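Local coordinates for clostripain-related protein (Bacteroides thetaiotaomicron, PDB 6N9J) that probably hydrolyses peptide bonds as a secreted clostripain-family (C11) cysteine protease of a gut commensal bacterium, at residues A253-V258 / S368-D373; D289-M294 / Q302-Y307; I316-T321 / D339-V344. One frame throughout, in Å; residues are numbered along the deposited sequence.

The three contacts lie in the second half of the chain and follow a nested order: the pairing of 253-258 with 368-373 (contact 1) closes a long loop, inside which contact 2 and then contact 3 come in series. Contacts 1 and 2 have centres about 11 Å apart and touch directly, joining helices 248-259, 290-297 and 301-314 into one packed group with the C-terminal tail against it. Contact 3, centred about 15 Å from contact 2, is on the mixed sheet at strand 315-327, which directly follows helix 301-314. The backbone of Leu290 bonded to Val344, and Asp289 bonded to Glu342, connect this group to the loop beside the sheet.

Contact 1: residues A253-V258 / S368-D373; sequences AATRDV and SAADWD
Ala369 O lies at the edge of the Arg256 guanidinium, near its plane, while Ala253 CA of the same helix as the arginine sits over one face, displaced toward the rim. The second flat group, the Trp372 indole, is met obliquely by the Thr255 methyl, with Thr255 CG2 4.3 Å from Trp372 NE1. The carbons of Arg256 do most of the touching: its CD is 3.3 Å from Ala369 O, and its CG lies at the same distance from Ala370 O. The arginine then folds back at chi3 (-17°), almost eclipsed, which brings NE back beside CB. Asp371 comes in with CB, 3.4 Å from Arg256 CG, and the two side chains cross at about a right angle. Their charges stay apart, Arg256 NE being 5.5 Å from Asp371 OD2 with the planar groups 87° to each other, so any attraction is at most longer-range. The tail passes helix 248-259 just where helix 365-369 ends in a Schellman motif: Asp371, at positive phi, is the C-prime residue, with Trp372 N directed to Tyr367 O and a weak bond from Asp371 N to Ser368 O. Trp372 then forms the centre of an inverse gamma turn. On the buried side, Ala370 CB packs 3.7 Å from Thr255 CG2, which stands anti to the backbone N, while Thr255 OG1, beside that N, is bonded to Leu251 O one turn back. The Trp372 ring also meets Trp366, at about 50° between planes, and rests on Leu293 and Met294 of helix 290-297.

Contact 2: residues D289-M294 / Q302-Y307; sequences DLMGLM and QAFNHY
Met294 and Tyr307 make the tight part of this interface, their side chains crossing at about a right angle. Met294 CG sits 3.6 Å from Tyr307 CZ and 3.5 Å from Tyr307 OH, placed there by a chi1 of -62° that sets CG anti to the carbonyl carbon. Bends at chi2 and chi3 carry the rest of the methionine round, and Met294 SD lies 4.8 Å from the centroid of the Tyr307 ring in an oblique approach. Leu290 adds its CD2 methyl, 3.6 Å from Tyr307 OH, so the phenol oxygen is wedged among aliphatic carbons of the facing helix. Packing is looser around Met291 and Phe304. Met291 SD is 4.1 Å from Phe304 CZ, in an oblique Met-aromatic contact, and stands at the edge of the Tyr307 ring, 89° off its normal. Phe304 reaches across by CE1 to the backbone Met294 O, at 4.0 Å. The axes of the short segments run 11.9 Å apart and nearly antiparallel (171°), so long side chains make the contact in both parts. The exposed Asn305 and His306 lie on a face of helix 301-314 turned from this contact. Asp289 is the N-cap of helix 290-297, its OD2 accepting from Gly292 N at 3.0 Å. The arrangement is an antiparallel helical hairpin, 290-297 turning into 301-314. Around it, Tyr307 leans on Leu251, Ala254 and Thr255 of helix 248-259, Met294 meets Trp372 of the C-terminal tail, and Leu290 and Leu293 rest on Thr346 of strand 345-346.

Contact 3: residues I316-T321 / D339-V344; sequences IWKNTT and DGFEGV
This is a strand-to-loop contact carried mainly by side chains: Lys318 and Thr320 of strand 315-327 meet Phe341 and Glu342 of the loop between strands 333-337 and 345-346. Both strand residues direct CB toward the loop, whereas Asn319 directs CB away. The Phe341 ring is sandwiched. Over the centre of one face lies Gly343 N, 3.5 Å above the plane, and over the opposite face, nearer the rim, Thr320 CB makes a CH-pi contact 4.0 Å from the ring centroid and 21° off the normal. The strand atom closest to the ring is Thr320 CG2, 3.4 Å from Phe341 CD2. With OG1 anti to the backbone N (chi1 -176°), the threonine keeps its hydroxyl for a bond to Thr321 O, where it meets a carbonyl lone pair. The strand belongs to the mixed central sheet, consistent with the layered alpha/beta fold of clan CD proteases: it pairs with 239-244, while Trp317 and Asn319 pack on helix 206-221. Alongside the ring, Lys318 CB is 3.8 Å from Phe341 CE2. The lysine chain continues past Gly343 until its CD is 3.2 Å from Glu342 O, a carbonyl hydrogen-bonded to Tyr311 OH. A bend at chi4 (58°) swings NZ round, and Lys318 NZ to Glu342 OE2, at 3.7 Å, is a long salt bridge.

Contact 1: residues A253-V258 / S368-D373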
ATOM      1  N   ALA A 253     -10.958 -15.082  13.354  1.00 22.89           N
ATOM      2  CA  ALA A 253     -11.480 -16.133  14.223  1.00 23.50           C
ATOM      3  C   ALA A 253     -10.410 -16.629  15.204  1.00 24.89           C
ATOM      4  O   ALA A 253     -10.706 -16.913  16.357  1.00 26.38           O
ATOM      5  CB  ALA A 253     -12.023 -17.294  13.395  1.00 23.55           C
ATOM      6  N   ALA A 254      -9.162 -16.726  14.750  1.00 25.60           N
ATOM      7  CA  ALA A 254      -8.079 -17.141  15.640  1.00 23.94           C
ATOM      8  C   ALA A 254      -7.811 -16.054  16.675  1.00 26.06           C
ATOM      9  O   ALA A 254      -7.443 -16.351  17.803  1.00 26.90           O
ATOM     10  CB  ALA A 254      -6.816 -17.453  14.852  1.00 20.97           C
ATOM     11  N   THR A 255      -8.007 -14.794  16.288  1.00 23.61           N
ATOM     12  CA  THR A 255      -7.822 -13.668  17.202  1.00 23.47           C
ATOM     13  C   THR A 255      -8.833 -13.691  18.342  1.00 26.74           C
ATOM     14  O   THR A 255      -8.483 -13.475  19.498  1.00 24.46           O
ATOM     15  CB  THR A 255      -7.930 -12.319  16.459  1.00 23.70           C
ATOM     16  OG1 THR A 255      -6.874 -12.221  15.500  1.00 22.89           O
ATOM     17  CG2 THR A 255      -7.843 -11.141  17.439  1.00 21.48           C
ATOM     18  N   ARG A 256     -10.089 -13.959  18.006  1.00 32.34           N
ATOM     19  CA  ARG A 256     -11.159 -13.978  18.986  1.00 38.35           C
ATOM     20  C   ARG A 256     -10.860 -15.005  20.067  1.00 44.11           C
ATOM     21  O   ARG A 256     -11.018 -14.730  21.250  1.00 45.18           O
ATOM     22  CB  ARG A 256     -12.498 -14.277  18.315  1.00 42.71           C
ATOM     23  CG  ARG A 256     -12.879 -13.241  17.264  1.00 47.31           C
ATOM     24  CD  ARG A 256     -14.232 -13.516  16.614  1.00 52.59           C
ATOM     25  NE  ARG A 256     -14.680 -14.886  16.831  1.00 56.96           N
ATOM     26  CZ  ARG A 256     -15.213 -15.656  15.889  1.00 59.15           C
ATOM     27  NH1 ARG A 256     -15.367 -15.188  14.656  1.00 57.96           N
ATOM     28  NH2 ARG A 256     -15.590 -16.896  16.183  1.00 61.34           N
ATOM     29  N   ASP A 257     -10.387 -16.173  19.651  1.00 46.84           N
ATOM     30  CA  ASP A 257     -10.068 -17.247  20.581  1.00 49.86           C
ATOM     31  C   ASP A 257      -8.954 -16.859  21.545  1.00 43.57           C
ATOM     32  O   ASP A 257      -8.978 -17.245  22.718  1.00 44.59           O
ATOM     33  CB  ASP A 257      -9.677 -18.509  19.814  1.00 57.03           C
ATOM     34  CG  ASP A 257     -10.821 -19.066  18.997  1.00 63.17           C
ATOM     35  OD1 ASP A 257     -11.940 -18.511  19.075  1.00 64.81           O
ATOM     36  OD2 ASP A 257     -10.594 -20.056  18.270  1.00 66.35           O
ATOM     37  N   VAL A 258      -7.979 -16.102  21.052  1.00 34.12           N
ATOM     38  CA  VAL A 258      -6.881 -15.656  21.897  1.00 29.43           C
ATOM     39  C   VAL A 258      -7.411 -14.691  22.958  1.00 29.74           C
ATOM     40  O   VAL A 258      -7.093 -14.820  24.140  1.00 29.02           O
ATOM     41  CB  VAL A 258      -5.758 -14.994  21.069  1.00 26.98           C
ATOM     42  CG1 VAL A 258      -4.841 -14.170  21.947  1.00 24.12           C
ATOM     43  CG2 VAL A 258      -4.959 -16.055  20.336  1.00 27.27           C
ATOM     44  N   SER A 368     -15.013  -5.297  15.327  1.00 26.58           N
ATOM     45  CA  SER A 368     -16.058  -6.263  15.626  1.00 31.01           C
ATOM     46  C   SER A 368     -15.742  -7.668  15.082  1.00 32.28           C
ATOM     47  O   SER A 368     -16.170  -8.668  15.656  1.00 34.00           O
ATOM     48  CB  SER A 368     -17.392  -5.769  15.071  1.00 34.56           C
ATOM     49  OG  SER A 368     -17.273  -5.452  13.694  1.00 38.38           O
ATOM     50  N   ALA A 369     -14.986  -7.750  13.989  1.00 31.76           N
ATOM     51  CA  ALA A 369     -14.685  -9.042  13.371  1.00 29.93           C
ATOM     52  C   ALA A 369     -13.755  -9.903  14.232  1.00 28.37           C
ATOM     53  O   ALA A 369     -13.937 -11.119  14.340  1.00 27.85           O
ATOM     54  CB  ALA A 369     -14.077  -8.839  11.984  1.00 29.15           C
ATOM     55  N   ALA A 370     -12.758  -9.261  14.832  1.00 27.98           N
ATOM     56  CA  ALA A 370     -11.790  -9.938  15.688  1.00 29.35           C
ATOM     57  C   ALA A 370     -12.228  -9.910  17.153  1.00 36.71           C
ATOM     58  O   ALA A 370     -11.476 -10.317  18.044  1.00 34.76           O
ATOM     59  CB  ALA A 370     -10.416  -9.304  15.532  1.00 24.98           C
ATOM     60  N   ASP A 371     -13.450  -9.421  17.372  1.00 43.44           N
ATOM     61  CA  ASP A 371     -14.113  -9.398  18.679  1.00 49.09           C
ATOM     62  C   ASP A 371     -13.347  -8.610  19.732  1.00 47.29           C
ATOM     63  O   ASP A 371     -13.110  -9.096  20.838  1.00 47.72           O
ATOM     64  CB  ASP A 371     -14.354 -10.821  19.181  1.00 55.36           C
ATOM     65  CG  ASP A 371     -15.404 -10.882  20.266  1.00 61.51           C
ATOM     66  OD1 ASP A 371     -16.431 -10.183  20.140  1.00 64.55           O
ATOM     67  OD2 ASP A 371     -15.195 -11.621  21.252  1.00 63.42           O
ATOM     68  N   TRP A 372     -12.974  -7.384  19.398  1.00 45.41           N
ATOM     69  CA  TRP A 372     -12.324  -6.530  20.376  1.00 46.23           C
ATOM     70  C   TRP A 372     -13.353  -5.924  21.330  1.00 53.01           C
ATOM     71  O   TRP A 372     -13.654  -4.737  21.270  1.00 52.54           O
ATOM     72  CB  TRP A 372     -11.501  -5.448  19.676  1.00 41.16           C
ATOM     73  CG  TRP A 372     -10.255  -6.015  19.076  1.00 40.89           C
ATOM     74  CD1 TRP A 372     -10.091  -6.459  17.795  1.00 40.41           C
ATOM     75  CD2 TRP A 372      -9.006  -6.240  19.741  1.00 40.32           C
ATOM     76  NE1 TRP A 372      -8.815  -6.931  17.620  1.00 39.71           N
ATOM     77  CE2 TRP A 372      -8.130  -6.811  18.800  1.00 39.97           C
ATOM     78  CE3 TRP A 372      -8.544  -6.012  21.042  1.00 41.00           C
ATOM     79  CZ2 TRP A 372      -6.818  -7.156  19.114  1.00 40.01           C
ATOM     80  CZ3 TRP A 372      -7.243  -6.351  21.351  1.00 39.75           C
ATOM     81  CH2 TRP A 372      -6.395  -6.916  20.393  1.00 38.99           C
ATOM     82  N   ASP A 373     -13.896  -6.766  22.205  1.00 62.04           N
ATOM     83  CA  ASP A 373     -14.736  -6.306  23.308  1.00 67.80           C
ATOM     84  C   ASP A 373     -13.984  -6.462  24.633  1.00 69.68           C
ATOM     85  O   ASP A 373     -13.515  -7.554  24.964  1.00 70.03           O
ATOM     86  CB  ASP A 373     -16.065  -7.072  23.352  1.00 72.22           C
ATOM     87  CG  ASP A 373     -15.887  -8.542  23.708  1.00 75.57           C
ATOM     88  OD1 ASP A 373     -15.038  -9.210  23.084  1.00 76.94           O
ATOM     89  OD2 ASP A 373     -16.585  -9.027  24.623  1.00 76.94           O
TER

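Contact 2: residues D289-M294 / Q302-Y307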
ATOM      1  N   ASP A 289       3.380  -3.563  15.723  1.00 14.44           N
ATOM      2  CA  ASP A 289       3.378  -4.866  15.082  1.00 17.01           C
ATOM      3  C   ASP A 289       2.299  -5.785  15.670  1.00 21.64           C
ATOM      4  O   ASP A 289       2.271  -6.058  16.880  1.00 14.03           O
ATOM      5  CB  ASP A 289       4.754  -5.517  15.189  1.00 16.96           C
ATOM      6  CG  ASP A 289       4.847  -6.804  14.386  1.00 20.62           C
ATOM      7  OD1 ASP A 289       4.978  -6.746  13.127  1.00 20.04           O
ATOM      8  OD2 ASP A 289       4.789  -7.872  15.022  1.00 21.80           O
ATOM      9  N   LEU A 290       1.423  -6.271  14.789  1.00 23.55           N
ATOM     10  CA  LEU A 290       0.290  -7.106  15.185  1.00 24.73           C
ATOM     11  C   LEU A 290       0.701  -8.383  15.926  1.00 21.25           C
ATOM     12  O   LEU A 290       0.077  -8.741  16.927  1.00 20.42           O
ATOM     13  CB  LEU A 290      -0.553  -7.469  13.959  1.00 26.33           C
ATOM     14  CG  LEU A 290      -1.734  -8.408  14.221  1.00 27.30           C
ATOM     15  CD1 LEU A 290      -2.783  -7.732  15.090  1.00 29.39           C
ATOM     16  CD2 LEU A 290      -2.344  -8.876  12.927  1.00 25.05           C
ATOM     17  N   MET A 291       1.737  -9.072  15.443  1.00 19.25           N
ATOM     18  CA  MET A 291       2.199 -10.279  16.137  1.00 20.15           C
ATOM     19  C   MET A 291       2.762  -9.922  17.508  1.00 22.38           C
ATOM     20  O   MET A 291       2.572 -10.660  18.476  1.00 24.63           O
ATOM     21  CB  MET A 291       3.253 -11.038  15.317  1.00 17.20           C
ATOM     22  CG  MET A 291       3.805 -12.299  16.042  1.00 28.35           C
ATOM     23  SD  MET A 291       2.572 -13.575  16.403  1.00 18.06           S
ATOM     24  CE  MET A 291       2.501 -14.438  14.839  1.00 20.31           C
ATOM     25  N   GLY A 292       3.458  -8.786  17.573  1.00 22.51           N
ATOM     26  CA  GLY A 292       4.042  -8.299  18.811  1.00 22.82           C
ATOM     27  C   GLY A 292       2.956  -8.011  19.818  1.00 19.81           C
ATOM     28  O   GLY A 292       3.095  -8.323  21.001  1.00 23.63           O
ATOM     29  N   LEU A 293       1.847  -7.460  19.346  1.00 18.01           N
ATOM     30  CA  LEU A 293       0.698  -7.239  20.222  1.00 21.35           C
ATOM     31  C   LEU A 293       0.134  -8.550  20.791  1.00 23.96           C
ATOM     32  O   LEU A 293      -0.123  -8.648  21.990  1.00 23.88           O
ATOM     33  CB  LEU A 293      -0.409  -6.482  19.487  1.00 19.42           C
ATOM     34  CG  LEU A 293      -1.703  -6.259  20.281  1.00 19.23           C
ATOM     35  CD1 LEU A 293      -1.420  -5.516  21.562  1.00 18.31           C
ATOM     36  CD2 LEU A 293      -2.753  -5.515  19.469  1.00 17.93           C
ATOM     37  N   MET A 294      -0.060  -9.548  19.930  1.00 23.20           N
ATOM     38  CA  MET A 294      -0.721 -10.792  20.331  1.00 20.74           C
ATOM     39  C   MET A 294       0.155 -11.637  21.253  1.00 23.50           C
ATOM     40  O   MET A 294      -0.347 -12.349  22.128  1.00 22.27           O
ATOM     41  CB  MET A 294      -1.122 -11.591  19.087  1.00 19.59           C
ATOM     42  CG  MET A 294      -2.130 -10.860  18.192  1.00 17.21           C
ATOM     43  SD  MET A 294      -3.730 -10.597  18.994  1.00 23.56           S
ATOM     44  CE  MET A 294      -3.753  -8.848  19.101  1.00 23.97           C
ATOM     45  N   GLN A 302      -2.088 -22.980  23.608  1.00 35.65           N
ATOM     46  CA  GLN A 302      -2.871 -23.685  22.600  1.00 35.98           C
ATOM     47  C   GLN A 302      -3.514 -22.673  21.668  1.00 34.92           C
ATOM     48  O   GLN A 302      -3.333 -22.725  20.450  1.00 32.14           O
ATOM     49  CB  GLN A 302      -3.940 -24.565  23.246  1.00 38.11           C
ATOM     50  N   ALA A 303      -4.252 -21.739  22.255  1.00 34.66           N
ATOM     51  CA  ALA A 303      -4.886 -20.671  21.496  1.00 33.55           C
ATOM     52  C   ALA A 303      -3.869 -19.905  20.662  1.00 31.28           C
ATOM     53  O   ALA A 303      -4.148 -19.510  19.527  1.00 30.59           O
ATOM     54  CB  ALA A 303      -5.612 -19.725  22.429  1.00 35.03           C
ATOM     55  N   PHE A 304      -2.681 -19.708  21.224  1.00 29.87           N
ATOM     56  CA  PHE A 304      -1.685 -18.861  20.588  1.00 28.36           C
ATOM     57  C   PHE A 304      -0.926 -19.563  19.486  1.00 28.26           C
ATOM     58  O   PHE A 304      -0.701 -18.986  18.429  1.00 24.21           O
ATOM     59  CB  PHE A 304      -0.682 -18.335  21.600  1.00 28.01           C
ATOM     60  CG  PHE A 304       0.326 -17.406  20.999  1.00 28.23           C
ATOM     61  CD1 PHE A 304      -0.080 -16.214  20.413  1.00 24.04           C
ATOM     62  CD2 PHE A 304       1.674 -17.721  21.011  1.00 30.49           C
ATOM     63  CE1 PHE A 304       0.839 -15.354  19.855  1.00 23.40           C
ATOM     64  CE2 PHE A 304       2.599 -16.863  20.445  1.00 30.16           C
ATOM     65  CZ  PHE A 304       2.178 -15.682  19.867  1.00 25.58           C
ATOM     66  N   ASN A 305      -0.502 -20.794  19.746  1.00 29.75           N
ATOM     67  CA  ASN A 305       0.213 -21.550  18.728  1.00 29.83           C
ATOM     68  C   ASN A 305      -0.665 -21.751  17.496  1.00 26.86           C
ATOM     69  O   ASN A 305      -0.159 -21.900  16.400  1.00 28.25           O
ATOM     70  CB  ASN A 305       0.688 -22.900  19.277  1.00 31.26           C
ATOM     71  CG  ASN A 305       1.736 -22.749  20.376  1.00 34.29           C
ATOM     72  OD1 ASN A 305       2.395 -21.713  20.484  1.00 35.20           O
ATOM     73  ND2 ASN A 305       1.894 -23.786  21.195  1.00 35.64           N
ATOM     74  N   HIS A 306      -1.981 -21.763  17.689  1.00 26.17           N
ATOM     75  CA  HIS A 306      -2.907 -21.836  16.575  1.00 26.68           C
ATOM     76  C   HIS A 306      -2.964 -20.492  15.845  1.00 27.36           C
ATOM     77  O   HIS A 306      -3.014 -20.442  14.618  1.00 25.23           O
ATOM     78  CB  HIS A 306      -4.304 -22.228  17.039  1.00 28.92           C
ATOM     79  CG  HIS A 306      -5.320 -22.195  15.940  1.00 33.35           C
ATOM     80  ND1 HIS A 306      -5.455 -23.210  15.019  1.00 34.04           N
ATOM     81  CD2 HIS A 306      -6.229 -21.250  15.591  1.00 33.07           C
ATOM     82  CE1 HIS A 306      -6.407 -22.902  14.159  1.00 34.05           C
ATOM     83  NE2 HIS A 306      -6.893 -21.717  14.484  1.00 33.53           N
ATOM     84  N   TYR A 307      -2.960 -19.406  16.618  1.00 27.95           N
ATOM     85  CA  TYR A 307      -2.963 -18.068  16.050  1.00 26.92           C
ATOM     86  C   TYR A 307      -1.764 -17.862  15.135  1.00 25.34           C
ATOM     87  O   TYR A 307      -1.897 -17.297  14.054  1.00 22.14           O
ATOM     88  CB  TYR A 307      -2.969 -16.996  17.148  1.00 25.95           C
ATOM     89  CG  TYR A 307      -2.906 -15.603  16.578  1.00 25.82           C
ATOM     90  CD1 TYR A 307      -4.062 -14.953  16.169  1.00 26.29           C
ATOM     91  CD2 TYR A 307      -1.690 -14.946  16.416  1.00 25.83           C
ATOM     92  CE1 TYR A 307      -4.011 -13.691  15.627  1.00 25.57           C
ATOM     93  CE2 TYR A 307      -1.630 -13.682  15.868  1.00 22.66           C
ATOM     94  CZ  TYR A 307      -2.795 -13.059  15.480  1.00 23.98           C
ATOM     95  OH  TYR A 307      -2.752 -11.803  14.927  1.00 26.78           O
TER

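Contact 3: residues I316-T321 / D339-V344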
ATOM      1  N   ILE A 316       2.104 -14.070   3.835  1.00 19.30           N
ATOM      2  CA  ILE A 316       2.840 -15.133   3.149  1.00 20.65           C
ATOM      3  C   ILE A 316       4.245 -14.733   2.687  1.00 18.24           C
ATOM      4  O   ILE A 316       5.014 -15.563   2.216  1.00 17.61           O
ATOM      5  CB  ILE A 316       2.042 -15.659   1.932  1.00 25.60           C
ATOM      6  CG1 ILE A 316       1.804 -14.552   0.908  1.00 25.97           C
ATOM      7  CG2 ILE A 316       0.708 -16.247   2.383  1.00 25.86           C
ATOM      8  CD1 ILE A 316       1.213 -15.072  -0.380  1.00 26.16           C
ATOM      9  N   TRP A 317       4.592 -13.465   2.840  1.00 16.10           N
ATOM     10  CA  TRP A 317       5.892 -12.991   2.397  1.00 12.24           C
ATOM     11  C   TRP A 317       6.209 -11.777   3.257  1.00 14.80           C
ATOM     12  O   TRP A 317       5.323 -10.962   3.483  1.00 15.94           O
ATOM     13  CB  TRP A 317       5.870 -12.635   0.888  1.00 11.86           C
ATOM     14  CG  TRP A 317       7.239 -12.374   0.304  1.00 12.47           C
ATOM     15  CD1 TRP A 317       8.008 -13.245  -0.417  1.00 11.77           C
ATOM     16  CD2 TRP A 317       8.011 -11.165   0.428  1.00 11.75           C
ATOM     17  NE1 TRP A 317       9.207 -12.656  -0.749  1.00 13.34           N
ATOM     18  CE2 TRP A 317       9.234 -11.386  -0.243  1.00 11.55           C
ATOM     19  CE3 TRP A 317       7.779  -9.925   1.028  1.00 12.39           C
ATOM     20  CZ2 TRP A 317      10.216 -10.403  -0.336  1.00 12.39           C
ATOM     21  CZ3 TRP A 317       8.764  -8.954   0.951  1.00 13.89           C
ATOM     22  CH2 TRP A 317       9.968  -9.200   0.270  1.00 15.00           C
ATOM     23  N   LYS A 318       7.443 -11.657   3.754  1.00 14.48           N
ATOM     24  CA  LYS A 318       7.882 -10.397   4.378  1.00 17.25           C
ATOM     25  C   LYS A 318       9.399 -10.261   4.352  1.00 18.02           C
ATOM     26  O   LYS A 318      10.130 -11.256   4.347  1.00 19.44           O
ATOM     27  CB  LYS A 318       7.380 -10.275   5.816  1.00 19.92           C
ATOM     28  CG  LYS A 318       8.084 -11.215   6.782  1.00 25.43           C
ATOM     29  CD  LYS A 318       7.467 -11.142   8.158  1.00 29.88           C
ATOM     30  CE  LYS A 318       7.912 -12.320   8.996  1.00 33.11           C
ATOM     31  NZ  LYS A 318       9.390 -12.348   9.090  1.00 34.02           N
ATOM     32  N   ASN A 319       9.870  -9.020   4.316  1.00 14.22           N
ATOM     33  CA  ASN A 319      11.297  -8.769   4.417  1.00 14.68           C
ATOM     34  C   ASN A 319      11.553  -7.325   4.796  1.00 15.77           C
ATOM     35  O   ASN A 319      10.795  -6.434   4.429  1.00 15.59           O
ATOM     36  CB  ASN A 319      12.011  -9.104   3.108  1.00 15.52           C
ATOM     37  CG  ASN A 319      13.275  -9.905   3.329  1.00 20.49           C
ATOM     38  OD1 ASN A 319      13.874  -9.851   4.402  1.00 26.65           O
ATOM     39  ND2 ASN A 319      13.692 -10.655   2.313  1.00 19.85           N
ATOM     40  N   THR A 320      12.623  -7.100   5.546  1.00 17.43           N
ATOM     41  CA  THR A 320      13.002  -5.756   5.947  1.00 15.97           C
ATOM     42  C   THR A 320      14.513  -5.669   6.076  1.00 16.82           C
ATOM     43  O   THR A 320      15.178  -6.640   6.396  1.00 15.50           O
ATOM     44  CB  THR A 320      12.348  -5.344   7.282  1.00 19.37           C
ATOM     45  OG1 THR A 320      12.685  -3.982   7.595  1.00 17.11           O
ATOM     46  CG2 THR A 320      12.815  -6.259   8.424  1.00 19.83           C
ATOM     47  N   THR A 321      15.056  -4.497   5.795  1.00 19.74           N
ATOM     48  CA  THR A 321      16.422  -4.205   6.188  1.00 18.76           C
ATOM     49  C   THR A 321      16.428  -4.036   7.717  1.00 19.68           C
ATOM     50  O   THR A 321      15.374  -3.828   8.315  1.00 20.48           O
ATOM     51  CB  THR A 321      16.936  -2.954   5.468  1.00 18.04           C
ATOM     52  OG1 THR A 321      15.950  -1.915   5.564  1.00 14.88           O
ATOM     53  CG2 THR A 321      17.154  -3.271   3.999  1.00 14.39           C
ATOM     54  N   ASP A 339      13.751  -4.352  14.385  1.00 24.75           N
ATOM     55  CA  ASP A 339      13.788  -5.570  15.193  1.00 30.37           C
ATOM     56  C   ASP A 339      12.398  -5.912  15.736  1.00 26.95           C
ATOM     57  O   ASP A 339      11.786  -5.106  16.433  1.00 26.07           O
ATOM     58  CB  ASP A 339      14.781  -5.403  16.340  1.00 38.18           C
ATOM     59  CG  ASP A 339      14.945  -6.661  17.153  1.00 44.73           C
ATOM     60  OD1 ASP A 339      15.761  -7.519  16.752  1.00 46.74           O
ATOM     61  OD2 ASP A 339      14.263  -6.788  18.195  1.00 47.39           O
ATOM     62  N   GLY A 340      11.891  -7.091  15.380  1.00 24.05           N
ATOM     63  CA  GLY A 340      10.559  -7.508  15.785  1.00 22.22           C
ATOM     64  C   GLY A 340       9.543  -7.518  14.652  1.00 23.38           C
ATOM     65  O   GLY A 340       8.385  -7.882  14.842  1.00 24.35           O
ATOM     66  N   PHE A 341       9.983  -7.124  13.462  1.00 22.92           N
ATOM     67  CA  PHE A 341       9.107  -6.948  12.306  1.00 18.98           C
ATOM     68  C   PHE A 341       8.427  -8.237  11.858  1.00 18.50           C
ATOM     69  O   PHE A 341       9.089  -9.220  11.525  1.00 19.72           O
ATOM     70  CB  PHE A 341       9.933  -6.351  11.163  1.00 21.64           C
ATOM     71  CG  PHE A 341       9.258  -6.358   9.823  1.00 24.13           C
ATOM     72  CD1 PHE A 341       8.356  -5.365   9.475  1.00 23.85           C
ATOM     73  CD2 PHE A 341       9.577  -7.328   8.880  1.00 26.45           C
ATOM     74  CE1 PHE A 341       7.761  -5.356   8.229  1.00 24.16           C
ATOM     75  CE2 PHE A 341       8.987  -7.322   7.627  1.00 25.41           C
ATOM     76  CZ  PHE A 341       8.076  -6.339   7.302  1.00 24.97           C
ATOM     77  N   GLU A 342       7.101  -8.237  11.832  1.00 14.60           N
ATOM     78  CA  GLU A 342       6.413  -9.407  11.327  1.00 17.19           C
ATOM     79  C   GLU A 342       5.533  -9.061  10.136  1.00 19.57           C
ATOM     80  O   GLU A 342       4.828  -9.923   9.603  1.00 21.25           O
ATOM     81  CB  GLU A 342       5.599 -10.073  12.435  1.00 22.40           C
ATOM     82  CG  GLU A 342       6.458 -10.660  13.575  1.00 26.75           C
ATOM     83  CD  GLU A 342       7.377 -11.802  13.128  1.00 31.46           C
ATOM     84  OE1 GLU A 342       8.307 -12.135  13.895  1.00 31.98           O
ATOM     85  OE2 GLU A 342       7.177 -12.378  12.025  1.00 31.57           O
ATOM     86  N   GLY A 343       5.592  -7.804   9.707  1.00 18.69           N
ATOM     87  CA  GLY A 343       5.050  -7.433   8.416  1.00 22.36           C
ATOM     88  C   GLY A 343       3.693  -6.761   8.392  1.00 24.51           C
ATOM     89  O   GLY A 343       3.251  -6.330   7.329  1.00 23.83           O
ATOM     90  N   VAL A 344       3.019  -6.682   9.538  1.00 24.17           N
ATOM     91  CA  VAL A 344       1.673  -6.104   9.583  1.00 24.12           C
ATOM     92  C   VAL A 344       1.486  -5.214  10.817  1.00 23.99           C
ATOM     93  O   VAL A 344       1.965  -5.540  11.903  1.00 26.67           O
ATOM     94  CB  VAL A 344       0.581  -7.208   9.572  1.00 24.11           C
ATOM     95  CG1 VAL A 344      -0.818  -6.589   9.523  1.00 23.74           C
ATOM     96  CG2 VAL A 344       0.772  -8.123   8.386  1.00 25.85           C
TER